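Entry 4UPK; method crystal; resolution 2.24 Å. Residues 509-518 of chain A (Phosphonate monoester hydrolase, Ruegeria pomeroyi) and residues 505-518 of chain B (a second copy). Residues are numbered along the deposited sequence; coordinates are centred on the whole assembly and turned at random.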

ATOM      1  N   MET A 509     -31.073  22.375   3.367  1.00 10.37           N
ATOM      2  CA  MET A 509     -30.149  21.516   4.127  1.00 11.13           C
ATOM      3  C   MET A 509     -29.972  20.155   3.461  1.00 15.93           C
ATOM      4  O   MET A 509     -28.846  19.649   3.408  1.00 16.13           O
ATOM      5  N   LEU A 510     -31.094  19.552   2.974  1.00 13.16           N
ATOM      6  CA  LEU A 510     -31.101  18.280   2.258  1.00 11.25           C
ATOM      7  C   LEU A 510     -30.232  18.410   1.002  1.00 12.62           C
ATOM      8  O   LEU A 510     -29.334  17.593   0.790  1.00 11.73           O
ATOM      9  N   ARG A 511     -30.461  19.468   0.216  1.00  9.61           N
ATOM     10  CA  ARG A 511     -29.696  19.747  -1.009  1.00  9.84           C
ATOM     11  C   ARG A 511     -28.199  19.931  -0.739  1.00 16.10           C
ATOM     12  O   ARG A 511     -27.402  19.456  -1.541  1.00 17.66           O
ATOM     13  N   HIS A 512     -27.821  20.602   0.380  1.00 11.29           N
ATOM     14  CA  HIS A 512     -26.422  20.816   0.751  1.00 12.54           C
ATOM     15  C   HIS A 512     -25.686  19.475   0.934  1.00 18.53           C
ATOM     16  O   HIS A 512     -24.570  19.332   0.439  1.00 18.17           O
ATOM     17  N   ARG A 513     -26.325  18.503   1.638  1.00 16.28           N
ATOM     18  CA  ARG A 513     -25.801  17.146   1.861  1.00 16.04           C
ATOM     19  C   ARG A 513     -25.601  16.440   0.513  1.00 20.89           C
ATOM     20  O   ARG A 513     -24.555  15.821   0.289  1.00 20.99           O
ATOM     21  N   MET A 514     -26.623  16.537  -0.377  1.00 15.37           N
ATOM     22  CA  MET A 514     -26.616  15.929  -1.727  1.00 13.96           C
ATOM     23  C   MET A 514     -25.600  16.586  -2.653  1.00 20.02           C
ATOM     24  O   MET A 514     -25.020  15.895  -3.486  1.00 21.42           O
ATOM     25  N   ARG A 515     -25.348  17.910  -2.485  1.00 16.77           N
ATOM     26  CA  ARG A 515     -24.374  18.647  -3.305  1.00 16.19           C
ATOM     27  C   ARG A 515     -22.938  18.513  -2.811  1.00 20.72           C
ATOM     28  O   ARG A 515     -22.001  18.854  -3.542  1.00 21.20           O
ATOM     29  N   ASN A 516     -22.761  18.040  -1.578  1.00 16.80           N
ATOM     30  CA  ASN A 516     -21.438  17.891  -0.983  1.00 15.48           C
ATOM     31  C   ASN A 516     -21.180  16.476  -0.468  1.00 18.44           C
ATOM     32  O   ASN A 516     -20.756  16.308   0.679  1.00 19.15           O
ATOM     33  N   MET A 517     -21.395  15.459  -1.334  1.00 13.05           N
ATOM     34  CA  MET A 517     -21.068  14.069  -1.023  1.00 12.25           C
ATOM     35  C   MET A 517     -19.585  13.886  -1.353  1.00 17.39           C
ATOM     36  O   MET A 517     -19.004  14.788  -1.960  1.00 17.82           O
ATOM     37  N   ASP A 518     -18.966  12.758  -0.940  1.00 13.93           N
ATOM     38  CA  ASP A 518     -17.533  12.507  -1.158  1.00 14.27           C
ATOM     39  C   ASP A 518     -17.068  12.659  -2.619  1.00 20.32           C
ATOM     40  O   ASP A 518     -17.434  11.845  -3.466  1.00 20.77           O
TER
ATOM     41  N   LEU B 505     -42.067  13.398   4.843  1.00 14.06           N
ATOM     42  CA  LEU B 505     -41.297  12.454   4.033  1.00 13.78           C
ATOM     43  C   LEU B 505     -39.883  12.935   3.731  1.00 15.81           C
ATOM     44  O   LEU B 505     -38.953  12.130   3.736  1.00 13.86           O
ATOM     45  N   SER B 506     -39.726  14.245   3.454  1.00 12.61           N
ATOM     46  CA  SER B 506     -38.440  14.892   3.186  1.00 10.24           C
ATOM     47  C   SER B 506     -37.538  14.876   4.439  1.00 11.61           C
ATOM     48  O   SER B 506     -36.326  14.660   4.312  1.00 12.07           O
ATOM     49  N   ARG B 507     -38.123  15.002   5.638  1.00  7.11           N
ATOM     50  CA  ARG B 507     -37.361  14.914   6.889  1.00  7.61           C
ATOM     51  C   ARG B 507     -36.923  13.473   7.108  1.00 14.52           C
ATOM     52  O   ARG B 507     -35.774  13.229   7.500  1.00 15.22           O
ATOM     53  N   GLN B 508     -37.811  12.526   6.771  1.00 11.67           N
ATOM     54  CA  GLN B 508     -37.545  11.088   6.814  1.00 13.20           C
ATOM     55  C   GLN B 508     -36.393  10.739   5.844  1.00 16.31           C
ATOM     56  O   GLN B 508     -35.508   9.960   6.206  1.00 15.35           O
ATOM     57  N   MET B 509     -36.375  11.371   4.646  1.00 14.34           N
ATOM     58  CA  MET B 509     -35.312  11.235   3.647  1.00 13.94           C
ATOM     59  C   MET B 509     -34.000  11.870   4.139  1.00 17.38           C
ATOM     60  O   MET B 509     -32.937  11.280   3.943  1.00 17.35           O
ATOM     61  N   LEU B 510     -34.078  13.072   4.757  1.00 13.69           N
ATOM     62  CA  LEU B 510     -32.934  13.775   5.321  1.00 12.41           C
ATOM     63  C   LEU B 510     -32.295  12.895   6.409  1.00 17.54           C
ATOM     64  O   LEU B 510     -31.081  12.670   6.383  1.00 17.71           O
ATOM     65  N   ARG B 511     -33.119  12.371   7.335  1.00 12.92           N
ATOM     66  CA  ARG B 511     -32.666  11.481   8.413  1.00 12.60           C
ATOM     67  C   ARG B 511     -31.984  10.219   7.899  1.00 16.41           C
ATOM     68  O   ARG B 511     -30.986   9.810   8.489  1.00 17.47           O
ATOM     69  N   HIS B 512     -32.508   9.604   6.809  1.00 11.44           N
ATOM     70  CA  HIS B 512     -31.933   8.403   6.196  1.00 10.54           C
ATOM     71  C   HIS B 512     -30.484   8.651   5.733  1.00 15.61           C
ATOM     72  O   HIS B 512     -29.611   7.821   5.989  1.00 16.10           O
ATOM     73  N   ARG B 513     -30.243   9.777   5.047  1.00 12.35           N
ATOM     74  CA  ARG B 513     -28.915  10.167   4.592  1.00 13.06           C
ATOM     75  C   ARG B 513     -27.982  10.361   5.792  1.00 16.61           C
ATOM     76  O   ARG B 513     -26.863   9.852   5.759  1.00 18.03           O
ATOM     77  N   MET B 514     -28.443  11.076   6.846  1.00 10.49           N
ATOM     78  CA  MET B 514     -27.684  11.316   8.093  1.00 10.09           C
ATOM     79  C   MET B 514     -27.432  10.012   8.885  1.00 16.61           C
ATOM     80  O   MET B 514     -26.382   9.884   9.510  1.00 17.65           O
ATOM     81  N   ARG B 515     -28.374   9.043   8.844  1.00 12.61           N
ATOM     82  CA  ARG B 515     -28.215   7.765   9.554  1.00 12.24           C
ATOM     83  C   ARG B 515     -27.383   6.754   8.769  1.00 16.35           C
ATOM     84  O   ARG B 515     -26.953   5.755   9.339  1.00 14.98           O
ATOM     85  N   ASN B 516     -27.158   7.009   7.468  1.00 13.87           N
ATOM     86  CA  ASN B 516     -26.393   6.108   6.612  1.00 14.36           C
ATOM     87  C   ASN B 516     -25.221   6.784   5.925  1.00 19.04           C
ATOM     88  O   ASN B 516     -25.104   6.720   4.709  1.00 22.52           O
ATOM     89  N   MET B 517     -24.356   7.447   6.694  1.00 15.28           N
ATOM     90  CA  MET B 517     -23.110   8.053   6.181  1.00 13.76           C
ATOM     91  C   MET B 517     -22.042   6.950   6.232  1.00 19.35           C
ATOM     92  O   MET B 517     -22.292   5.907   6.828  1.00 18.68           O
ATOM     93  N   ASP B 518     -20.878   7.159   5.600  1.00 17.61           N
ATOM     94  CA  ASP B 518     -19.796   6.172   5.554  1.00 18.25           C
ATOM     95  C   ASP B 518     -19.357   5.618   6.938  1.00 24.26           C
ATOM     96  O   ASP B 518     -18.741   6.335   7.736  1.00 24.62           O
TER

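Two copies of the same helix pack side by side, their N-to-C directions 35° apart and their axes 10.3 Å apart at closest approach. The register is symmetric: like residues face each other, with CA of Leu510(A) 5.7 Å from CA of Leu510(B). The contact buries 559 Å², summed over both sides.

Apolar packing centres on this leucine pair. Both adopt chi1 t, chi2 p, and CD1 of Leu510(A) lies 4.1 Å from CD1 of Leu510(B); CD1 of Leu510(B) also reaches CA of Leu510(A) at 3.8 Å. The CA-to-CB bond of Leu510(A) points toward the other helix, and its side chain fills a hole formed by Ser506(B), Met509(B), Leu510(B) and Arg513(B). That of Leu510(B) points sideways, although its end comes nearer. Met509(A) and Met509(B), both t, t, m, flank the leucines: SD of Met509(A) is 4.1 Å from CD2 of Leu510(B), and SD of Met509(B) 4.2 Å from CD2 of Leu510(A).

The CA-to-CB bonds of Arg513(A) and Arg513(B) point toward the partner stretch, and these residues have the largest covered areas, about 100 Å² each, yet their conformations differ. Chi3 is t (169°) in Arg513(A) but p (80°) in Arg513(B). A methionine (m, t, p) covers one face of each guanidinium: CG of Met514(B) is 3.4 Å from NE of Arg513(A), and CG of Met514(A) 3.6 Å from CZ of Arg513(B). The difference appears at Met517(A) and Met517(B), both m, t, m: SD of Met517(A) lies at the guanidinium edge, 3.3 Å from NH2 of Arg513(B), whereas SD of Met517(B) approaches NH1 of Arg513(A) obliquely at 3.7 Å.

No hydrogen bond crosses between the stretches; NH2 of Arg513(A) and of Arg513(B) is satisfied elsewhere in the structure. Within each chain, ND2 of Asn516(A) donates to O of His512(A) at 2.8 Å, and ND2 of Asn516(B) to O of His512(B) at 2.7 Å.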

ATOM      1  CB  MET A 509     -30.601  21.353   5.589  1.00 13.06           C
ATOM      2  CG  MET A 509     -29.629  20.526   6.416  1.00 15.95           C
ATOM      3  SD  MET A 509     -30.132  20.201   8.117  1.00 18.28           S
ATOM      4  CE  MET A 509     -29.518  21.711   8.912  1.00 12.79           C
ATOM      5  CB  LEU A 510     -32.551  17.840   1.892  1.00 10.41           C
ATOM      6  CG  LEU A 510     -32.689  16.556   1.042  1.00 12.41           C
ATOM      7  CD1 LEU A 510     -32.335  15.301   1.851  1.00 12.00           C
ATOM      8  CD2 LEU A 510     -34.076  16.394   0.518  1.00 10.61           C
ATOM      9  CB  ARG A 511     -30.244  20.966  -1.752  1.00  7.33           C
ATOM     10  CG  ARG A 511     -31.567  20.711  -2.436  1.00 12.68           C
ATOM     11  CD  ARG A 511     -31.819  21.757  -3.512  1.00 15.60           C
ATOM     12  NE  ARG A 511     -32.965  21.428  -4.359  1.00 21.97           N
ATOM     13  CZ  ARG A 511     -34.074  22.156  -4.428  1.00 33.11           C
ATOM     14  NH1 ARG A 511     -34.175  23.288  -3.745  1.00 18.64           N
ATOM     15  NH2 ARG A 511     -35.064  21.793  -5.230  1.00 18.52           N
ATOM     16  CB  HIS A 512     -26.290  21.704   2.012  1.00 13.05           C
ATOM     17  CG  HIS A 512     -24.853  21.926   2.413  1.00 16.19           C
ATOM     18  ND1 HIS A 512     -24.085  22.900   1.819  1.00 18.38           N
ATOM     19  CD2 HIS A 512     -24.074  21.228   3.268  1.00 17.79           C
ATOM     20  CE1 HIS A 512     -22.874  22.791   2.350  1.00 17.82           C
ATOM     21  NE2 HIS A 512     -22.822  21.804   3.230  1.00 17.95           N
ATOM     22  CB  ARG A 513     -26.776  16.313   2.710  1.00 13.04           C
ATOM     23  CG  ARG A 513     -26.856  16.725   4.151  1.00 14.07           C
ATOM     24  CD  ARG A 513     -27.079  15.532   5.076  1.00 13.67           C
ATOM     25  NE  ARG A 513     -26.875  15.962   6.449  1.00 26.96           N
ATOM     26  CZ  ARG A 513     -25.825  15.666   7.199  1.00 34.32           C
ATOM     27  NH1 ARG A 513     -24.907  14.815   6.762  1.00 20.78           N
ATOM     28  NH2 ARG A 513     -25.719  16.159   8.418  1.00 32.46           N
ATOM     29  CB  MET A 514     -28.018  15.970  -2.362  1.00 15.07           C
ATOM     30  CG  MET A 514     -29.064  15.196  -1.589  1.00 16.77           C
ATOM     31  SD  MET A 514     -30.712  15.302  -2.304  1.00 20.06           S
ATOM     32  CE  MET A 514     -30.581  14.118  -3.654  1.00 15.92           C
ATOM     33  CB  ARG A 515     -24.739  20.125  -3.413  1.00 12.30           C
ATOM     34  CG  ARG A 515     -25.906  20.418  -4.339  1.00 16.47           C
ATOM     35  CD  ARG A 515     -26.407  21.814  -4.029  1.00 31.00           C
ATOM     36  NE  ARG A 515     -27.549  22.189  -4.858  1.00 42.88           N
ATOM     37  CZ  ARG A 515     -28.297  23.268  -4.663  1.00 55.03           C
ATOM     38  NH1 ARG A 515     -28.044  24.085  -3.645  1.00 43.83           N
ATOM     39  NH2 ARG A 515     -29.312  23.534  -5.474  1.00 36.08           N
ATOM     40  CB  ASN A 516     -21.159  18.980   0.093  1.00 14.25           C
ATOM     41  CG  ASN A 516     -21.273  20.391  -0.423  1.00 26.01           C
ATOM     42  OD1 ASN A 516     -20.323  20.976  -0.955  1.00 20.17           O
ATOM     43  ND2 ASN A 516     -22.477  20.931  -0.362  1.00 12.89           N
ATOM     44  CB  MET A 517     -21.931  13.090  -1.817  1.00 13.70           C
ATOM     45  CG  MET A 517     -23.283  12.867  -1.208  1.00 15.73           C
ATOM     46  SD  MET A 517     -24.194  11.619  -2.132  1.00 20.01           S
ATOM     47  CE  MET A 517     -24.917  12.609  -3.363  1.00 16.34           C
ATOM     48  CB  ASP A 518     -17.111  11.148  -0.562  1.00 16.05           C
ATOM     49  CG  ASP A 518     -15.625  11.021  -0.260  1.00 27.94           C
ATOM     50  OD1 ASP A 518     -14.812  11.658  -0.966  1.00 29.06           O
ATOM     51  OD2 ASP A 518     -15.273  10.270   0.661  1.00 36.56           O
TER
ATOM     52  CB  LEU B 505     -42.038  12.080   2.740  1.00 14.13           C
ATOM     53  CG  LEU B 505     -43.282  11.212   2.905  1.00 19.04           C
ATOM     54  CD1 LEU B 505     -44.209  11.425   1.770  1.00 19.90           C
ATOM     55  CD2 LEU B 505     -42.932   9.766   3.065  1.00 17.87           C
ATOM     56  CB  SER B 506     -38.654  16.301   2.649  1.00 12.31           C
ATOM     57  OG  SER B 506     -37.562  16.694   1.833  1.00 18.72           O
ATOM     58  CB  ARG B 507     -38.139  15.473   8.092  1.00  6.71           C
ATOM     59  CG  ARG B 507     -37.355  15.472   9.419  1.00 12.79           C
ATOM     60  CD  ARG B 507     -37.483  16.769  10.228  1.00 11.95           C
ATOM     61  NE  ARG B 507     -38.812  17.344  10.073  1.00 26.41           N
ATOM     62  CZ  ARG B 507     -39.069  18.579   9.687  1.00 32.64           C
ATOM     63  NH1 ARG B 507     -38.080  19.428   9.452  1.00  8.58           N
ATOM     64  NH2 ARG B 507     -40.319  18.983   9.546  1.00 25.35           N
ATOM     65  CB  GLN B 508     -38.833  10.315   6.484  1.00 15.51           C
ATOM     66  CG  GLN B 508     -38.746   8.822   6.721  1.00 35.10           C
ATOM     67  CD  GLN B 508     -40.100   8.195   6.944  1.00 56.58           C
ATOM     68  OE1 GLN B 508     -41.128   8.616   6.389  1.00 50.05           O
ATOM     69  NE2 GLN B 508     -40.116   7.140   7.747  1.00 51.62           N
ATOM     70  CB  MET B 509     -35.728  11.853   2.304  1.00 16.53           C
ATOM     71  CG  MET B 509     -34.665  11.667   1.221  1.00 18.99           C
ATOM     72  SD  MET B 509     -35.057  12.422  -0.354  1.00 21.58           S
ATOM     73  CE  MET B 509     -36.056  11.120  -1.099  1.00 17.63           C
ATOM     74  CB  LEU B 510     -33.353  15.153   5.902  1.00 11.93           C
ATOM     75  CG  LEU B 510     -32.230  15.981   6.599  1.00 14.92           C
ATOM     76  CD1 LEU B 510     -31.208  16.491   5.599  1.00 14.44           C
ATOM     77  CD2 LEU B 510     -32.796  17.159   7.342  1.00 12.24           C
ATOM     78  CB  ARG B 511     -33.815  11.113   9.351  1.00 12.74           C
ATOM     79  CG  ARG B 511     -34.236  12.264  10.252  1.00 16.99           C
ATOM     80  CD  ARG B 511     -35.024  11.768  11.446  1.00 25.74           C
ATOM     81  NE  ARG B 511     -35.236  12.844  12.417  1.00 31.32           N
ATOM     82  CZ  ARG B 511     -36.428  13.297  12.790  1.00 29.06           C
ATOM     83  NH1 ARG B 511     -37.532  12.751  12.309  1.00  8.39           N
ATOM     84  NH2 ARG B 511     -36.525  14.281  13.674  1.00 19.90           N
ATOM     85  CB  HIS B 512     -32.808   7.896   5.026  1.00 11.14           C
ATOM     86  CG  HIS B 512     -32.244   6.674   4.373  1.00 14.12           C
ATOM     87  ND1 HIS B 512     -32.475   5.421   4.886  1.00 15.61           N
ATOM     88  CD2 HIS B 512     -31.416   6.570   3.308  1.00 14.93           C
ATOM     89  CE1 HIS B 512     -31.786   4.595   4.130  1.00 14.46           C
ATOM     90  NE2 HIS B 512     -31.143   5.242   3.161  1.00 14.84           N
ATOM     91  CB  ARG B 513     -28.954  11.460   3.760  1.00 14.91           C
ATOM     92  CG  ARG B 513     -29.892  11.443   2.564  1.00 17.45           C
ATOM     93  CD  ARG B 513     -29.573  12.633   1.685  1.00 15.31           C
ATOM     94  NE  ARG B 513     -28.402  12.348   0.856  1.00 10.18           N
ATOM     95  CZ  ARG B 513     -28.454  11.841  -0.366  1.00 23.73           C
ATOM     96  NH1 ARG B 513     -29.625  11.599  -0.943  1.00 11.58           N
ATOM     97  NH2 ARG B 513     -27.334  11.578  -1.027  1.00 15.22           N
ATOM     98  CB  MET B 514     -28.411  12.316   8.998  1.00 11.88           C
ATOM     99  CG  MET B 514     -28.561  13.711   8.401  1.00 14.05           C
ATOM    100  SD  MET B 514     -29.506  14.834   9.444  1.00 16.95           S
ATOM    101  CE  MET B 514     -28.267  15.296  10.661  1.00 12.03           C
ATOM    102  CB  ARG B 515     -29.571   7.149   9.891  1.00 12.11           C
ATOM    103  CG  ARG B 515     -30.327   7.836  11.030  1.00 14.73           C
ATOM    104  CD  ARG B 515     -31.770   7.389  10.976  1.00 31.22           C
ATOM    105  NE  ARG B 515     -32.568   7.998  12.040  1.00 50.55           N
ATOM    106  CZ  ARG B 515     -33.895   7.959  12.103  1.00 62.48           C
ATOM    107  NH1 ARG B 515     -34.594   7.338  11.157  1.00 52.81           N
ATOM    108  NH2 ARG B 515     -34.535   8.551  13.106  1.00 37.98           N
ATOM    109  CB  ASN B 516     -27.312   5.386   5.607  1.00 15.88           C
ATOM    110  CG  ASN B 516     -28.386   4.570   6.256  1.00 28.73           C
ATOM    111  OD1 ASN B 516     -28.195   3.401   6.555  1.00 14.53           O
ATOM    112  ND2 ASN B 516     -29.533   5.183   6.513  1.00 25.44           N
ATOM    113  CB  MET B 517     -22.680   9.267   7.022  1.00 14.87           C
ATOM    114  CG  MET B 517     -23.437  10.520   6.678  1.00 16.44           C
ATOM    115  SD  MET B 517     -22.806  11.901   7.621  1.00 19.99           S
ATOM    116  CE  MET B 517     -23.762  11.747   9.159  1.00 15.44           C
ATOM    117  CB  ASP B 518     -18.598   6.713   4.758  1.00 20.50           C
ATOM    118  CG  ASP B 518     -17.666   5.649   4.201  1.00 26.47           C
ATOM    119  OD1 ASP B 518     -17.546   4.578   4.822  1.00 25.60           O
ATOM    120  OD2 ASP B 518     -17.082   5.881   3.129  1.00 33.95           O
TER